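PDB 2RCI: type-2Ba cytolytic delta-endotoxin from Bacillus thuringiensis serovar israelensis, which probably kills dipteran larvae by forming pores in the epithelial cell membrane of the insect midgut. Local coordinates for residues Q32-P37 and E45-I50; G61-S66 and M184-V189; V67-I72 and R179-M184; Q80-I85 and S101-I106; K137-I142 and I153-F158. One frame throughout, in Å; residues are numbered along the deposited sequence. Where two conformers were deposited one is given.

Following the chain from the N terminus, contact 1 closes first: the loop after helix 21-31 meets helix 44-53, and this short closure ends before any other opens. Contact 2 then opens at strand 57-64 and closes only near the C-terminal end, on strand 177-192. Contact 3 lies within that long loop, pairing the next strands with the same strand and sharing Met184. Contacts 4 and 5 follow in series inside contact 3, the first joining two helices, the second forming the hairpin of strands 132-142 and 150-162. No two contacts cross. Contacts 2, 3 and 5 knit one sheet, contact 4 packs on one face and contact 1 on the other.

Contact 1: residues Q32-P37 and E45-I50; sequences QGAIDP and EKALQI
Ala34 and Ala47 form the close, buried end of this junction: their CA atoms approach to 5.0 Å, and Ala34 CB lies 3.8 Å from Ala47 CB. Ile50 completes the tight part. Its CG1 stands anti to the carbonyl carbon (chi1 -72°) and the chain runs on extended, so the terminal CD1 is laid on the loop backbone, 3.6 Å from Ala34 N and 4.2 Å from Ala34 CB. In the fold, this is where the loop leaving helix 21-31 is packed against helix 44-53, within one of the two helical layers that sandwich the sheet. Ala47 also rests on Leu187 of strand 177-192, while Ile50 touches Thr30 and Phe31 of helix 21-31. On the exposed side Gly33 and Lys46 meet just as closely, but at the solvent rim and by van der Waals contact alone. The Lys46 chain bends at chi2 (76°), and its methylenes then run past the Gly33 carbonyl, with CG at 3.3 Å and CE at 3.4 Å from Gly33 O. Just before the helix segment, Asn43 hydrogen-bonds through its backbone to that of Ala34, and its OD1 accepts the amide of Lys46.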
# COMPACT_ATOMS: atom_id res chain seq x y z
N GLN A 32 -2.73 -9.34 8.47
CA GLN A 32 -1.60 -9.22 9.42
C GLN A 32 -0.68 -10.46 9.34
O GLN A 32 0.54 -10.35 9.51
CB GLN A 32 -2.08 -9.01 10.85
CG GLN A 32 -2.98 -7.78 11.06
CD GLN A 32 -2.29 -6.45 10.73
OE1 GLN A 32 -1.05 -6.35 10.73
NE2 GLN A 32 -3.11 -5.42 10.47
N GLY A 33 -1.28 -11.61 9.04
CA GLY A 33 -0.56 -12.88 8.89
C GLY A 33 0.49 -12.91 7.79
O GLY A 33 1.37 -13.79 7.79
N ALA A 34 0.43 -11.96 6.85
CA ALA A 34 1.46 -11.88 5.79
C ALA A 34 2.72 -11.07 6.17
O ALA A 34 3.65 -10.94 5.36
CB ALA A 34 0.86 -11.34 4.52
N ILE A 35 2.75 -10.51 7.37
CA ILE A 35 3.90 -9.71 7.85
C ILE A 35 4.96 -10.63 8.49
O ILE A 35 4.65 -11.41 9.39
CB ILE A 35 3.44 -8.63 8.86
CG1 ILE A 35 2.49 -7.61 8.19
CG2 ILE A 35 4.63 -7.91 9.53
CD1 ILE A 35 3.01 -7.04 6.90
N ASP A 36 6.20 -10.56 7.99
CA ASP A 36 7.32 -11.31 8.63
C ASP A 36 7.53 -10.79 10.05
O ASP A 36 7.64 -9.57 10.27
CB ASP A 36 8.61 -11.18 7.82
CG ASP A 36 9.74 -12.06 8.37
OD1 ASP A 36 10.45 -11.65 9.34
OD2 ASP A 36 9.93 -13.17 7.82
N PRO A 37 7.62 -11.70 11.04
CA PRO A 37 7.69 -11.25 12.45
C PRO A 37 8.99 -10.50 12.80
O PRO A 37 9.02 -9.76 13.80
CB PRO A 37 7.60 -12.56 13.24
CG PRO A 37 8.18 -13.60 12.31
CD PRO A 37 7.67 -13.17 10.94
N GLU A 45 4.05 -14.35 -0.94
CA GLU A 45 3.66 -15.75 -1.01
C GLU A 45 2.63 -16.03 0.08
O GLU A 45 1.62 -16.66 -0.17
CB GLU A 45 4.89 -16.64 -0.83
CG GLU A 45 4.55 -18.13 -0.70
CD GLU A 45 5.73 -18.99 -0.24
OE1 GLU A 45 6.83 -18.47 -0.00
OE2 GLU A 45 5.54 -20.23 -0.11
N LYS A 46 2.92 -15.56 1.29
CA LYS A 46 1.98 -15.75 2.41
C LYS A 46 0.65 -15.02 2.19
O LYS A 46 -0.43 -15.55 2.51
CB LYS A 46 2.63 -15.32 3.74
CG LYS A 46 1.72 -15.44 4.97
CD LYS A 46 1.57 -16.89 5.44
CE LYS A 46 0.69 -16.97 6.69
NZ LYS A 46 0.37 -18.39 7.00
N ALA A 47 0.72 -13.79 1.67
CA ALA A 47 -0.50 -13.05 1.36
C ALA A 47 -1.36 -13.80 0.35
O ALA A 47 -2.57 -13.88 0.49
CB ALA A 47 -0.18 -11.63 0.87
N LEU A 48 -0.73 -14.40 -0.66
CA LEU A 48 -1.47 -15.24 -1.60
C LEU A 48 -2.04 -16.51 -0.96
O LEU A 48 -3.14 -16.93 -1.29
CB LEU A 48 -0.62 -15.56 -2.83
CG LEU A 48 -0.49 -14.40 -3.81
CD1 LEU A 48 0.50 -14.74 -4.88
CD2 LEU A 48 -1.86 -14.10 -4.46
N GLN A 49 -1.30 -17.13 -0.05
CA GLN A 49 -1.85 -18.28 0.69
C GLN A 49 -3.10 -17.85 1.46
O GLN A 49 -4.13 -18.52 1.44
CB GLN A 49 -0.81 -18.85 1.66
CG GLN A 49 0.42 -19.47 0.99
CD GLN A 49 0.09 -20.74 0.19
OE1 GLN A 49 -0.56 -21.67 0.68
NE2 GLN A 49 0.53 -20.77 -1.05
N ILE A 50 -3.02 -16.71 2.13
CA ILE A 50 -4.14 -16.18 2.91
C ILE A 50 -5.36 -15.91 2.01
O ILE A 50 -6.48 -16.36 2.31
CB ILE A 50 -3.73 -14.92 3.69
CG1 ILE A 50 -2.80 -15.29 4.86
CG2 ILE A 50 -4.96 -14.16 4.19
CD1 ILE A 50 -2.09 -14.10 5.51

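Contact 2: residues G61-S66 and M184-V189; sequences GTINQS and MKALTV
Ile63 O is gripped twice: Ala186 N donates a bond of 2.9 Å lying in the carbonyl plane (N-H...O 163°), and Lys185 CA adds a CA-H...O contact at 3.3 Å. The partner bond of the same pair, Ile63 N to Ala186 O, is also 2.9 Å long, but its donor stands above the carbonyl plane. Further along, Met184 N reaches Gln65 O at 2.9 Å in the straightest bond of the ladder (176°), and Gln65 N returns one to Met184 O. Alternating hydrogen-bonded and non-hydrogen-bonded pairs, with the axes of the two short segments 167° apart, define antiparallel strands: 57-64 runs beside 177-192 until the chain turns a corner at Gln65. On the face bearing Ile63, its CG2 occupies the crowded position between backbone N and carbonyl carbon, from which it meets Ala186 CB at 3.7 Å and Met184 CG at 3.9 Å; Ile84 and Val88 of helix 74-89 cover this group. The other face carries Asn64 and Lys185, lying side by side and pointing the same way, with Asn64 OD1 3.2 Å from Lys185 CG. Lys185 NZ runs on to a weak bond with Phe42 O and a long, weak ion pair with Glu159. The side chains of Thr62 and Leu187 cross obliquely, Thr62 CG2 4.1 Å from Leu187 CB, and Leu187 continues away onto Ala47 and Leu48 of helix 44-53.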
# COMPACT_ATOMS: atom_id res chain seq x y z
N GLY A 61 -6.09 -9.05 -8.99
CA GLY A 61 -4.85 -8.45 -9.45
C GLY A 61 -3.71 -8.68 -8.49
O GLY A 61 -3.93 -8.80 -7.28
N THR A 62 -2.49 -8.74 -9.02
CA THR A 62 -1.30 -8.86 -8.20
C THR A 62 -0.16 -8.12 -8.87
O THR A 62 -0.19 -7.86 -10.09
CB THR A 62 -0.80 -10.35 -8.04
OG1 THR A 62 -0.35 -10.84 -9.31
CG2 THR A 62 -1.86 -11.28 -7.46
N ILE A 63 0.84 -7.80 -8.06
CA ILE A 63 2.15 -7.33 -8.54
C ILE A 63 3.21 -7.72 -7.51
O ILE A 63 2.96 -7.74 -6.31
CB ILE A 63 2.19 -5.80 -8.78
CG1 ILE A 63 3.52 -5.43 -9.46
CG2 ILE A 63 2.00 -5.04 -7.46
CD1 ILE A 63 3.47 -4.07 -10.18
N ASN A 64 4.41 -8.02 -7.99
CA ASN A 64 5.51 -8.41 -7.12
C ASN A 64 6.78 -8.16 -7.92
O ASN A 64 7.38 -9.09 -8.45
CB ASN A 64 5.40 -9.90 -6.71
CG ASN A 64 6.57 -10.38 -5.86
OD1 ASN A 64 7.20 -9.61 -5.12
ND2 ASN A 64 6.86 -11.69 -5.95
N GLN A 65 7.17 -6.89 -8.00
CA GLN A 65 8.35 -6.51 -8.77
C GLN A 65 8.73 -5.07 -8.54
O GLN A 65 7.96 -4.29 -7.97
CB GLN A 65 8.08 -6.69 -10.26
CG GLN A 65 7.06 -5.67 -10.81
CD GLN A 65 6.95 -5.72 -12.31
OE1 GLN A 65 6.40 -6.67 -12.85
NE2 GLN A 65 7.46 -4.70 -12.98
N SER A 66 9.91 -4.70 -9.04
CA SER A 66 10.35 -3.31 -9.00
C SER A 66 9.52 -2.48 -9.98
O SER A 66 9.19 -2.93 -11.08
CB SER A 66 11.85 -3.25 -9.31
OG SER A 66 12.57 -3.89 -8.26
N MET A 184 7.39 -3.16 -5.32
CA MET A 184 6.00 -3.19 -4.90
C MET A 184 5.51 -4.61 -4.85
O MET A 184 5.70 -5.37 -5.80
CB MET A 184 5.18 -2.42 -5.93
CG MET A 184 3.76 -2.18 -5.54
SD MET A 184 3.12 -1.01 -6.74
CE MET A 184 1.41 -0.92 -6.23
N LYS A 185 4.81 -4.95 -3.77
CA LYS A 185 4.12 -6.22 -3.63
C LYS A 185 2.69 -5.89 -3.24
O LYS A 185 2.45 -5.23 -2.23
CB LYS A 185 4.76 -7.07 -2.54
CG LYS A 185 6.17 -7.54 -2.85
CD LYS A 185 6.85 -8.09 -1.60
CE LYS A 185 8.13 -8.83 -1.96
NZ LYS A 185 8.79 -9.26 -0.70
N ALA A 186 1.74 -6.35 -4.04
CA ALA A 186 0.34 -6.01 -3.79
C ALA A 186 -0.56 -7.10 -4.37
O ALA A 186 -0.20 -7.82 -5.32
CB ALA A 186 0.02 -4.65 -4.41
N LEU A 187 -1.75 -7.24 -3.78
CA LEU A 187 -2.79 -8.05 -4.39
C LEU A 187 -4.14 -7.42 -4.09
O LEU A 187 -4.29 -6.74 -3.07
CB LEU A 187 -2.73 -9.50 -3.87
CG LEU A 187 -3.19 -9.85 -2.42
CD1 LEU A 187 -4.69 -9.73 -2.21
CD2 LEU A 187 -2.79 -11.29 -2.10
N THR A 188 -5.12 -7.65 -4.97
CA THR A 188 -6.49 -7.26 -4.65
C THR A 188 -7.29 -8.54 -4.54
O THR A 188 -7.27 -9.36 -5.47
CB THR A 188 -7.12 -6.39 -5.75
OG1 THR A 188 -6.27 -5.26 -6.01
CG2 THR A 188 -8.46 -5.90 -5.30
N VAL A 189 -7.97 -8.71 -3.41
CA VAL A 189 -8.89 -9.82 -3.22
C VAL A 189 -10.31 -9.27 -3.00
O VAL A 189 -10.52 -8.33 -2.21
CB VAL A 189 -8.43 -10.77 -2.06
CG1 VAL A 189 -8.40 -10.02 -0.74
CG2 VAL A 189 -9.38 -12.00 -1.94

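Contact 3: residues V67-I72 and R179-M184; sequences VIHQTI and RYEVKM
His69 and Glu181 lie side by side and point the same way, their ring and carboxylate planes only 10° apart, so the acid is stacked on the imidazole. Glu181 CG sits over the ring centre, 3.8 Å from the His69 centroid, a CH-pi contact, and Glu181 CD follows at 3.6 Å from His69 CE1. Arg179 comes obliquely, its guanidinium plane turned 50° from the ring and NH2 3.5 Å from His69 CD2. A carboxylate so placed could stabilise a protonated imidazole, while the nearby guanidinium would oppose it. On the opposite face of the sheet from His69, Ile68 runs alongside both Val182, with the two CB atoms 4.0 Å apart, and Tyr180. Ile72 CG2 meets Tyr180 CD1 at 3.9 Å, the two side chains crossing at about a right angle.

The backbone that sets this register is antiparallel but irregular. Val67 N and Ile68 N both address Val182 O, the first at 2.8 Å and nearly straight (173°), the second weakly, which makes a classic beta bulge. Val182 N then bonds to Ile68 O along a lone pair. Beyond it Gln70 and Tyr180 exchange two bonds at the corner of the chain, where Gln70 NE2 also bonds to Thr71 O.

Strand 177-192 thus runs between strands 66-69 and 71-73 on one edge and strand 150-162 on the other, bonded to the latter through Glu181 and Thr161, while Tyr180 packs on Val74 and Met77 of helix 74-89.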
# COMPACT_ATOMS: atom_id res chain seq x y z
N VAL A 67 9.18 -1.27 -9.55
CA VAL A 67 8.29 -0.43 -10.34
C VAL A 67 8.91 0.92 -10.66
O VAL A 67 8.48 1.60 -11.59
CB VAL A 67 6.87 -0.25 -9.68
CG1 VAL A 67 6.09 -1.57 -9.68
CG2 VAL A 67 6.96 0.38 -8.28
N ILE A 68 9.92 1.30 -9.88
CA ILE A 68 10.72 2.50 -10.17
C ILE A 68 12.18 2.17 -9.90
O ILE A 68 12.49 1.55 -8.88
CB ILE A 68 10.40 3.67 -9.19
CG1 ILE A 68 8.89 4.02 -9.14
CG2 ILE A 68 11.30 4.90 -9.48
CD1 ILE A 68 8.36 4.80 -10.35
N HIS A 69 13.05 2.62 -10.80
CA HIS A 69 14.50 2.54 -10.57
C HIS A 69 15.22 3.59 -11.38
O HIS A 69 15.83 3.28 -12.43
CB HIS A 69 15.05 1.16 -10.90
CG HIS A 69 16.37 0.88 -10.25
ND1 HIS A 69 16.79 -0.39 -9.93
CD2 HIS A 69 17.34 1.72 -9.81
CE1 HIS A 69 17.98 -0.33 -9.36
NE2 HIS A 69 18.33 0.94 -9.26
N GLN A 70 15.12 4.83 -10.91
CA GLN A 70 15.69 5.96 -11.64
C GLN A 70 15.65 7.22 -10.81
O GLN A 70 15.03 7.26 -9.73
CB GLN A 70 14.85 6.23 -12.90
CG GLN A 70 13.37 6.54 -12.58
CD GLN A 70 12.58 6.91 -13.82
OE1 GLN A 70 11.93 6.05 -14.44
NE2 GLN A 70 12.60 8.20 -14.19
N THR A 71 16.28 8.26 -11.34
CA THR A 71 16.06 9.63 -10.87
C THR A 71 14.68 10.04 -11.37
O THR A 71 14.31 9.83 -12.55
CB THR A 71 17.20 10.58 -11.35
OG1 THR A 71 18.42 10.23 -10.68
CG2 THR A 71 16.84 12.05 -11.03
N ILE A 72 13.89 10.55 -10.44
CA ILE A 72 12.49 10.89 -10.73
C ILE A 72 12.01 11.96 -9.76
O ILE A 72 12.44 12.00 -8.59
CB ILE A 72 11.58 9.62 -10.59
CG1 ILE A 72 10.20 9.83 -11.25
CG2 ILE A 72 11.50 9.13 -9.11
CD1 ILE A 72 9.54 8.50 -11.55
N ARG A 179 17.01 9.68 -6.56
CA ARG A 179 17.16 8.42 -7.23
C ARG A 179 16.47 7.39 -6.35
O ARG A 179 16.91 7.13 -5.20
CB ARG A 179 18.63 8.06 -7.47
CG ARG A 179 18.79 6.78 -8.26
CD ARG A 179 20.23 6.52 -8.68
NE ARG A 179 20.34 5.16 -9.16
CZ ARG A 179 20.07 4.78 -10.40
NH1 ARG A 179 19.71 5.67 -11.33
NH2 ARG A 179 20.19 3.49 -10.72
N TYR A 180 15.35 6.89 -6.87
CA TYR A 180 14.50 5.91 -6.19
C TYR A 180 14.58 4.54 -6.77
O TYR A 180 14.54 4.36 -8.01
CB TYR A 180 13.01 6.33 -6.21
CG TYR A 180 12.65 7.34 -5.15
CD1 TYR A 180 12.67 8.73 -5.43
CD2 TYR A 180 12.30 6.93 -3.87
CE1 TYR A 180 12.34 9.66 -4.42
CE2 TYR A 180 11.95 7.84 -2.89
CZ TYR A 180 11.98 9.20 -3.17
OH TYR A 180 11.63 10.07 -2.17
N GLU A 181 14.64 3.58 -5.86
CA GLU A 181 14.42 2.19 -6.19
C GLU A 181 13.22 1.71 -5.36
O GLU A 181 13.29 1.66 -4.14
CB GLU A 181 15.66 1.39 -5.85
CG GLU A 181 15.59 0.00 -6.42
CD GLU A 181 16.77 -0.85 -6.03
OE1 GLU A 181 17.86 -0.29 -5.72
OE2 GLU A 181 16.57 -2.09 -6.03
N VAL A 182 12.13 1.37 -6.03
CA VAL A 182 10.90 1.01 -5.34
C VAL A 182 10.40 -0.36 -5.82
O VAL A 182 10.16 -0.54 -7.04
CB VAL A 182 9.78 2.08 -5.60
CG1 VAL A 182 8.44 1.63 -4.96
CG2 VAL A 182 10.23 3.43 -5.08
N LYS A 183 10.30 -1.31 -4.89
CA LYS A 183 9.74 -2.64 -5.16
C LYS A 183 8.34 -2.65 -4.55
O LYS A 183 8.13 -2.18 -3.46
CB LYS A 183 10.57 -3.79 -4.54
CG LYS A 183 10.11 -5.13 -5.11
CD LYS A 183 10.85 -6.37 -4.60
CE LYS A 183 10.31 -7.58 -5.39
NZ LYS A 183 11.21 -8.77 -5.41
N MET A 184 7.39 -3.16 -5.32
CA MET A 184 6.00 -3.19 -4.90
C MET A 184 5.51 -4.61 -4.85
O MET A 184 5.70 -5.37 -5.80
CB MET A 184 5.18 -2.42 -5.93
CG MET A 184 3.76 -2.18 -5.54
SD MET A 184 3.12 -1.01 -6.74
CE MET A 184 1.41 -0.92 -6.23

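Contact 4: residues Q80-I85 and S101-I106; sequences QIKEII and SVVSAI
Apolar contact between isoleucine and valine tips carries most of this helix pair; the axes of the two short segments approach to 10.2 Å at a signed crossing angle of 130°. Ile106 is the main contributor: its CG1 stands anti to the carbonyl carbon (chi1 -58°) and the chain extends from there, bringing CD1 onto the surface of helix 74-89. There CD1 meets Ile85 CD1 tip to tip at 3.5 Å and Ile81 CG2 at 3.8 Å, the latter pair of side chains crossing obliquely. Ile85 CD1 also faces Val102 CG1 head-on at 4.0 Å.

A second kind of contact sets a methyl against the backbone: Ile106 CD1 is 3.6 Å from Lys82 N, which shows how closely it sits down on the helix surface between Ile81 and Ile85.

Lysine alkyl packing makes the third. Lys82 has CG anti to the backbone N (chi1 -177°) and is extended throughout, so its methylenes slide obliquely past Val103, with CD 3.6 Å from Val103 CG2 and CE close behind.

Polar bonds play no part between the two segments; each helix keeps its own, such as Ile106 N to Val102 O at 2.9 Å.

Both helices lie on the same side of the sheet: Ile85 continues onto Leu154 and Ile156 of strand 150-162, Ile81 onto Phe158, and Ala105 touches Ile13 of strand 11-15, while Ile84 meets Val67 of strand 66-69.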
# COMPACT_ATOMS: atom_id res chain seq x y z
N GLN A 80 2.73 7.68 -11.43
CA GLN A 80 3.01 6.34 -11.93
C GLN A 80 2.43 5.25 -11.03
O GLN A 80 1.78 4.32 -11.53
CB GLN A 80 4.51 6.11 -12.17
CG GLN A 80 4.99 6.83 -13.44
CD GLN A 80 6.46 6.58 -13.79
OE1 GLN A 80 7.09 7.40 -14.46
NE2 GLN A 80 7.01 5.46 -13.34
N ILE A 81 2.61 5.39 -9.72
CA ILE A 81 2.13 4.35 -8.78
C ILE A 81 0.59 4.34 -8.72
O ILE A 81 -0.01 3.28 -8.63
CB ILE A 81 2.81 4.49 -7.41
CG1 ILE A 81 4.28 4.06 -7.57
CG2 ILE A 81 2.09 3.69 -6.32
CD1 ILE A 81 5.19 4.43 -6.43
N LYS A 82 -0.04 5.52 -8.83
CA LYS A 82 -1.51 5.57 -8.95
C LYS A 82 -1.99 4.73 -10.13
O LYS A 82 -2.96 3.97 -10.02
CB LYS A 82 -1.99 7.01 -9.13
CG LYS A 82 -3.53 7.16 -9.17
CD LYS A 82 -3.96 8.52 -9.70
CE LYS A 82 -5.51 8.70 -9.55
NZ LYS A 82 -5.98 9.98 -10.15
N GLU A 83 -1.31 4.84 -11.26
CA GLU A 83 -1.71 4.08 -12.44
C GLU A 83 -1.48 2.58 -12.23
O GLU A 83 -2.28 1.76 -12.68
CB GLU A 83 -1.00 4.58 -13.70
CG GLU A 83 -1.48 5.99 -14.15
CD GLU A 83 -3.02 6.15 -14.14
OE1 GLU A 83 -3.71 5.35 -14.80
OE2 GLU A 83 -3.53 7.06 -13.46
N ILE A 84 -0.42 2.24 -11.51
CA ILE A 84 -0.16 0.82 -11.23
C ILE A 84 -1.29 0.26 -10.33
O ILE A 84 -1.83 -0.82 -10.60
CB ILE A 84 1.21 0.59 -10.58
CG1 ILE A 84 2.31 0.91 -11.58
CG2 ILE A 84 1.37 -0.89 -10.13
CD1 ILE A 84 3.71 1.02 -10.94
N ILE A 85 -1.66 1.03 -9.31
CA ILE A 85 -2.76 0.65 -8.42
C ILE A 85 -4.07 0.49 -9.20
O ILE A 85 -4.81 -0.49 -8.99
CB ILE A 85 -2.89 1.60 -7.21
CG1 ILE A 85 -1.63 1.45 -6.31
CG2 ILE A 85 -4.21 1.31 -6.44
CD1 ILE A 85 -1.53 2.47 -5.22
N SER A 101 -8.33 9.30 -1.63
CA SER A 101 -7.82 8.44 -0.55
C SER A 101 -6.58 7.70 -0.99
O SER A 101 -5.56 7.67 -0.26
CB SER A 101 -8.90 7.44 -0.09
OG SER A 101 -9.88 8.12 0.68
N VAL A 102 -6.62 7.14 -2.19
CA VAL A 102 -5.47 6.39 -2.70
C VAL A 102 -4.26 7.32 -2.87
O VAL A 102 -3.15 7.02 -2.39
CB VAL A 102 -5.78 5.67 -4.05
CG1 VAL A 102 -4.51 5.00 -4.58
CG2 VAL A 102 -6.93 4.66 -3.91
N VAL A 103 -4.46 8.45 -3.54
CA VAL A 103 -3.34 9.35 -3.87
C VAL A 103 -2.74 9.97 -2.61
O VAL A 103 -1.51 10.12 -2.52
CB VAL A 103 -3.74 10.40 -4.93
CG1 VAL A 103 -2.65 11.51 -5.08
CG2 VAL A 103 -3.95 9.67 -6.31
N SER A 104 -3.58 10.31 -1.62
CA SER A 104 -3.09 10.81 -0.33
C SER A 104 -2.19 9.75 0.33
O SER A 104 -1.12 10.06 0.89
CB SER A 104 -4.25 11.16 0.60
OG SER A 104 -3.76 11.55 1.88
N ALA A 105 -2.66 8.51 0.31
CA ALA A 105 -1.87 7.39 0.89
C ALA A 105 -0.55 7.18 0.15
O ALA A 105 0.48 7.00 0.82
CB ALA A 105 -2.69 6.10 0.93
N ILE A 106 -0.55 7.22 -1.19
CA ILE A 106 0.71 7.12 -1.95
C ILE A 106 1.64 8.32 -1.63
O ILE A 106 2.85 8.14 -1.44
CB ILE A 106 0.50 7.00 -3.47
CG1 ILE A 106 -0.35 5.78 -3.86
CG2 ILE A 106 1.90 6.99 -4.24
CD1 ILE A 106 -0.86 5.93 -5.34

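Contact 5: residues K137-I142 and I153-F158; sequences KILFSI and ILPIAF
Strands 132-142 and 150-162 form a beta hairpin, and this fully buried contact is its antiparallel ladder near the centre of the molecule, with the axes of the two short segments 170° apart. Ile138 and Ile156 make a hydrogen-bonded pair: Ile138 N to Ile156 O and the return bond from Ile156 N to Ile138 O are both 2.8 Å, the first nearly along the C=O axis. Phe140 and Leu154 repeat the pattern, though Phe140 N approaches Leu154 O from 46° above the carbonyl plane. Between these pairs Pro155 faces Leu139 in a non-hydrogen-bonded position. Its ring nitrogen has no N-H to give, so toward the neighbouring strand 177-192 Leu187 O meets Pro155 CD instead.

The face of Ile138, Phe140, Leu154 and Ile156 is packed around an aromatic ring. Ile138 CG2 lies 3.5 Å above one face of the Phe140 ring, offset toward the rim, while Ile156 CD1 comes in at the edge, in plane, 3.5 Å from Phe140 CE2. Phe158 is met at its edge too, its CE2 4.0 Å from Ile138 CD1.

On the reverse face the Leu139 and Ile153 side chains cross obliquely, Leu139 CD2 to Ile153 CG2 4.0 Å, and in the conformer given Ser141 OG lies 3.4 Å from Ile153 CD1, a packing contact. Thr28 of helix 21-31 touches Leu139 and Ser141 on this side, whereas Ala105 and Thr109 of helix 96-110 cover the aromatic side, the pattern of a central sheet strand pair in the helix-sheet-helix sandwich of cytolytic delta-endotoxins.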
# COMPACT_ATOMS: atom_id res chain seq x y z
N LYS A 137 3.86 0.17 4.38
CA LYS A 137 2.74 -0.75 4.16
C LYS A 137 1.41 -0.06 4.32
O LYS A 137 1.20 0.67 5.30
CB LYS A 137 2.80 -1.95 5.08
CG LYS A 137 4.01 -2.85 4.79
CD LYS A 137 4.06 -4.06 5.74
CE LYS A 137 4.36 -3.69 7.23
NZ LYS A 137 5.41 -2.67 7.49
N ILE A 138 0.53 -0.31 3.36
CA ILE A 138 -0.80 0.31 3.31
C ILE A 138 -1.82 -0.82 3.11
O ILE A 138 -1.51 -1.82 2.45
CB ILE A 138 -0.93 1.24 2.10
CG1 ILE A 138 0.13 2.36 2.13
CG2 ILE A 138 -2.35 1.85 2.04
CD1 ILE A 138 0.26 3.11 0.78
N LEU A 139 -3.00 -0.68 3.70
CA LEU A 139 -4.07 -1.67 3.42
C LEU A 139 -5.38 -0.93 3.19
O LEU A 139 -5.93 -0.29 4.12
CB LEU A 139 -4.21 -2.71 4.54
CG LEU A 139 -5.11 -3.94 4.26
CD1 LEU A 139 -4.70 -5.15 5.09
CD2 LEU A 139 -6.61 -3.62 4.41
N PHE A 140 -5.89 -1.04 1.96
CA PHE A 140 -7.19 -0.47 1.63
C PHE A 140 -8.31 -1.50 1.73
O PHE A 140 -8.17 -2.63 1.21
CB PHE A 140 -7.22 0.03 0.17
CG PHE A 140 -6.25 1.12 -0.13
CD1 PHE A 140 -6.58 2.45 0.16
CD2 PHE A 140 -5.04 0.83 -0.75
CE1 PHE A 140 -5.66 3.49 -0.12
CE2 PHE A 140 -4.12 1.86 -1.05
CZ PHE A 140 -4.44 3.20 -0.75
N SER A 141 -9.39 -1.12 2.41
CA SER A 141 -10.65 -1.85 2.32
C SER A 141 -11.61 -0.98 1.51
O SER A 141 -11.72 0.22 1.75
CB SER A 141 -11.22 -2.17 3.70
OG SER A 141 -10.32 -2.97 4.46
N ILE A 142 -12.30 -1.59 0.55
CA ILE A 142 -13.02 -0.78 -0.40
C ILE A 142 -14.38 -1.40 -0.66
O ILE A 142 -14.48 -2.58 -1.01
CB ILE A 142 -12.25 -0.69 -1.74
CG1 ILE A 142 -10.78 -0.33 -1.47
CG2 ILE A 142 -12.94 0.33 -2.69
CD1 ILE A 142 -9.81 -0.76 -2.61
N ILE A 153 -10.16 -5.87 -0.90
CA ILE A 153 -9.09 -5.65 0.05
C ILE A 153 -7.78 -5.61 -0.75
O ILE A 153 -7.47 -6.53 -1.53
CB ILE A 153 -9.02 -6.81 1.07
CG1 ILE A 153 -10.36 -6.99 1.81
CG2 ILE A 153 -7.89 -6.59 2.08
CD1 ILE A 153 -10.84 -5.77 2.64
N LEU A 154 -7.04 -4.52 -0.57
CA LEU A 154 -5.80 -4.29 -1.32
C LEU A 154 -4.65 -3.97 -0.35
O LEU A 154 -4.45 -2.79 0.03
CB LEU A 154 -6.04 -3.15 -2.33
CG LEU A 154 -4.86 -2.60 -3.16
CD1 LEU A 154 -3.91 -3.68 -3.68
CD2 LEU A 154 -5.46 -1.78 -4.35
N PRO A 155 -3.93 -5.01 0.13
CA PRO A 155 -2.68 -4.81 0.87
C PRO A 155 -1.60 -4.39 -0.11
O PRO A 155 -1.48 -5.00 -1.18
CB PRO A 155 -2.36 -6.21 1.42
CG PRO A 155 -3.64 -6.97 1.29
CD PRO A 155 -4.28 -6.44 0.06
N ILE A 156 -0.86 -3.36 0.25
CA ILE A 156 0.27 -2.90 -0.58
C ILE A 156 1.50 -2.74 0.29
O ILE A 156 1.43 -2.05 1.31
CB ILE A 156 0.00 -1.54 -1.23
CG1 ILE A 156 -1.28 -1.54 -2.06
CG2 ILE A 156 1.24 -1.11 -2.09
CD1 ILE A 156 -1.69 -0.18 -2.55
N ALA A 157 2.63 -3.36 -0.09
CA ALA A 157 3.91 -3.08 0.58
C ALA A 157 4.95 -2.52 -0.39
O ALA A 157 5.10 -3.02 -1.51
CB ALA A 157 4.47 -4.33 1.26
N PHE A 158 5.67 -1.48 0.04
CA PHE A 158 6.78 -1.00 -0.77
C PHE A 158 8.11 -1.24 -0.06
O PHE A 158 8.19 -1.12 1.16
CB PHE A 158 6.67 0.51 -1.02
CG PHE A 158 5.41 0.92 -1.73
CD1 PHE A 158 5.33 0.77 -3.11
CD2 PHE A 158 4.33 1.44 -1.03
CE1 PHE A 158 4.17 1.17 -3.81
CE2 PHE A 158 3.17 1.85 -1.70
CZ PHE A 158 3.08 1.68 -3.09